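PDB 2JEN: endo-beta-1,4-glucanase from Bacillus licheniformis, which hydrolyses the beta-1,4-linked glucan backbone of plant cell-wall xyloglucan as a family 12 glycoside hydrolase. Local coordinates for residues Phe200-Thr205 / Arg216-Tyr221. The protein carries 1 engineered substitution. Sequence-based numbering, arbitrary orientation.
Sequences FSFIRT and RDFTNY
Phe-218 drives the edge of its ring into the face of Phe-202, a T-shaped (edge-to-face) pair with centroids 5.0 Å apart and planes at 86°. CD2 of Phe-218 does most of the touching: it sits over the centre of the Phe-202 ring, 3.7 Å from Phe-202 CD2, while Phe-218 CE2 reaches the same side of that ring. The two side chains run in opposite directions, one from the strand and one from the helix, and overlap at their rings. Tyr-221, one helical turn further on, meets a different part of Phe-202, with its CD2 lying 3.7 Å from Phe-202 CZ, close to the plane of the phenylalanine ring. Here the planes are inclined at 71°, neither stacked nor edge-to-face. With CG anti to the backbone N (chi1 161°), Tyr-221 brings its CD2 and CE2 obliquely against CE2 and CZ of Phe-202, and its hydroxyl hydrogen-bonds Glu-173. The contact is apolar and ring packing throughout. Phe-218 also makes an edge-to-face pair with Trp-182 and touches Ile-177. Phe-202, Phe-218 and Tyr-221 form an aromatic cluster, the two phenylalanines buried, that packs helix 215-225 against strand 195-204 on the back of the large, glycan-binding sheet, as in the beta-jelly-roll fold of family 12 glycoside hydrolases.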
loop_
_atom_site.group_PDB
_atom_site.type_symbol
_atom_site.label_atom_id
_atom_site.label_comp_id
_atom_site.label_asym_id
_atom_site.label_seq_id
_atom_site.Cartn_x
_atom_site.Cartn_y
_atom_site.Cartn_z
ATOM N N PHE A 200 18.380 18.081 -28.875
ATOM C CA PHE A 200 17.999 17.759 -30.209
ATOM C C PHE A 200 17.042 16.577 -30.156
ATOM O O PHE A 200 17.446 15.496 -29.677
ATOM C CB PHE A 200 19.209 17.366 -31.053
ATOM C CG PHE A 200 20.327 18.375 -31.026
ATOM C CD1 PHE A 200 20.302 19.468 -31.856
ATOM C CD2 PHE A 200 21.422 18.193 -30.204
ATOM C CE1 PHE A 200 21.344 20.378 -31.826
ATOM C CE2 PHE A 200 22.478 19.078 -30.198
ATOM C CZ PHE A 200 22.439 20.188 -31.032
ATOM N N SER A 201 15.810 16.799 -30.561
ATOM C CA SER A 201 14.767 15.753 -30.470
ATOM C C SER A 201 14.332 15.322 -31.841
ATOM O O SER A 201 14.063 16.152 -32.701
ATOM C CB SER A 201 13.537 16.229 -29.685
ATOM O OG SER A 201 13.914 16.689 -28.385
ATOM N N PHE A 202 14.252 14.018 -32.024
ATOM C CA PHE A 202 13.777 13.352 -33.224
ATOM C C PHE A 202 12.494 12.603 -32.874
ATOM O O PHE A 202 12.535 11.676 -32.076
ATOM C CB PHE A 202 14.825 12.341 -33.704
ATOM C CG PHE A 202 16.120 12.956 -34.118
ATOM C CD1 PHE A 202 17.076 13.322 -33.171
ATOM C CD2 PHE A 202 16.391 13.230 -35.465
ATOM C CE1 PHE A 202 18.267 13.934 -33.546
ATOM C CE2 PHE A 202 17.602 13.813 -35.830
ATOM C CZ PHE A 202 18.528 14.179 -34.908
ATOM N N ILE A 203 11.365 13.067 -33.402
ATOM C CA ILE A 203 10.056 12.493 -33.067
ATOM C C ILE A 203 9.515 11.721 -34.246
ATOM O O ILE A 203 9.269 12.284 -35.319
ATOM C CB ILE A 203 9.048 13.558 -32.575
ATOM C CG1 ILE A 203 9.554 14.154 -31.262
ATOM C CG2 ILE A 203 7.599 12.954 -32.414
ATOM C CD1 ILE A 203 8.673 15.199 -30.663
ATOM N N ARG A 204 9.355 10.430 -34.093
ATOM C CA ARG A 204 8.912 9.625 -35.235
ATOM C C ARG A 204 7.598 10.123 -35.722
ATOM O O ARG A 204 6.757 10.511 -34.945
ATOM C CB ARG A 204 8.859 8.131 -34.871
ATOM C CG ARG A 204 8.917 7.228 -36.095
ATOM C CD ARG A 204 8.928 5.769 -35.656
ATOM N NE ARG A 204 8.982 4.839 -36.804
ATOM C CZ ARG A 204 7.931 4.341 -37.440
ATOM N NH1 ARG A 204 6.694 4.633 -37.122
ATOM N NH2 ARG A 204 8.147 3.505 -38.475
ATOM N N THR A 205 7.378 10.144 -37.057
ATOM C CA THR A 205 6.152 10.770 -37.566
ATOM C C THR A 205 4.903 9.979 -37.246
ATOM O O THR A 205 3.807 10.556 -37.218
ATOM C CB THR A 205 6.226 11.032 -39.082
ATOM O OG1 THR A 205 6.537 9.815 -39.750
ATOM C CG2 THR A 205 7.325 12.057 -39.393
ATOM N N ARG A 216 24.863 6.586 -34.251
ATOM C CA ARG A 216 25.809 7.295 -35.110
ATOM C C ARG A 216 25.132 7.935 -36.308
ATOM O O ARG A 216 25.606 8.965 -36.818
ATOM C CB ARG A 216 26.903 6.332 -35.556
ATOM C CG ARG A 216 28.091 7.037 -36.242
ATOM C CD ARG A 216 29.135 6.057 -36.711
ATOM N NE ARG A 216 28.651 5.415 -37.901
ATOM C CZ ARG A 216 29.334 4.516 -38.614
ATOM N NH1 ARG A 216 30.513 4.094 -38.213
ATOM N NH2 ARG A 216 28.786 4.003 -39.692
ATOM N N ASP A 217 24.052 7.355 -36.806
ATOM C CA ASP A 217 23.330 7.993 -37.912
ATOM C C ASP A 217 22.790 9.363 -37.482
ATOM O O ASP A 217 22.718 10.303 -38.291
ATOM C CB ASP A 217 22.149 7.137 -38.355
ATOM C CG ASP A 217 22.530 5.783 -38.948
ATOM O OD1 ASP A 217 23.704 5.595 -39.316
ATOM O OD2 ASP A 217 21.591 4.965 -39.133
ATOM N N PHE A 218 22.332 9.464 -36.238
ATOM C CA PHE A 218 21.753 10.697 -35.716
ATOM C C PHE A 218 22.841 11.715 -35.372
ATOM O O PHE A 218 22.715 12.916 -35.705
ATOM C CB PHE A 218 20.867 10.370 -34.498
ATOM C CG PHE A 218 19.683 9.551 -34.862
ATOM C CD1 PHE A 218 19.799 8.178 -35.016
ATOM C CD2 PHE A 218 18.438 10.146 -35.119
ATOM C CE1 PHE A 218 18.706 7.412 -35.428
ATOM C CE2 PHE A 218 17.376 9.405 -35.503
ATOM C CZ PHE A 218 17.502 8.003 -35.651
ATOM N N THR A 219 23.927 11.290 -34.741
ATOM C CA THR A 219 25.009 12.225 -34.438
ATOM C C THR A 219 25.700 12.697 -35.735
ATOM O O THR A 219 26.105 13.846 -35.804
ATOM C CB THR A 219 26.015 11.630 -33.437
ATOM O OG1 THR A 219 26.579 10.396 -33.935
ATOM C CG2 THR A 219 25.335 11.376 -32.085
ATOM N N ASN A 220 25.831 11.820 -36.734
ATOM C CA ASN A 220 26.370 12.275 -38.042
ATOM C C ASN A 220 25.480 13.318 -38.694
ATOM O O ASN A 220 25.974 14.282 -39.290
ATOM C CB ASN A 220 26.540 11.096 -38.990
ATOM C CG ASN A 220 27.826 10.329 -38.749
ATOM O OD1 ASN A 220 28.719 10.763 -37.991
ATOM N ND2 ASN A 220 27.929 9.169 -39.413
ATOM N N TYR A 221 24.161 13.167 -38.609
ATOM C CA TYR A 221 23.254 14.207 -39.125
ATOM C C TYR A 221 23.518 15.500 -38.388
ATOM O O TYR A 221 23.693 16.540 -39.009
ATOM C CB TYR A 221 21.793 13.768 -39.036
ATOM C CG TYR A 221 20.782 14.876 -39.110
ATOM C CD1 TYR A 221 20.369 15.391 -40.342
ATOM C CD2 TYR A 221 20.228 15.450 -37.966
ATOM C CE1 TYR A 221 19.374 16.374 -40.411
ATOM C CE2 TYR A 221 19.263 16.402 -38.025
ATOM C CZ TYR A 221 18.851 16.886 -39.240
ATOM O OH TYR A 221 17.893 17.854 -39.246
#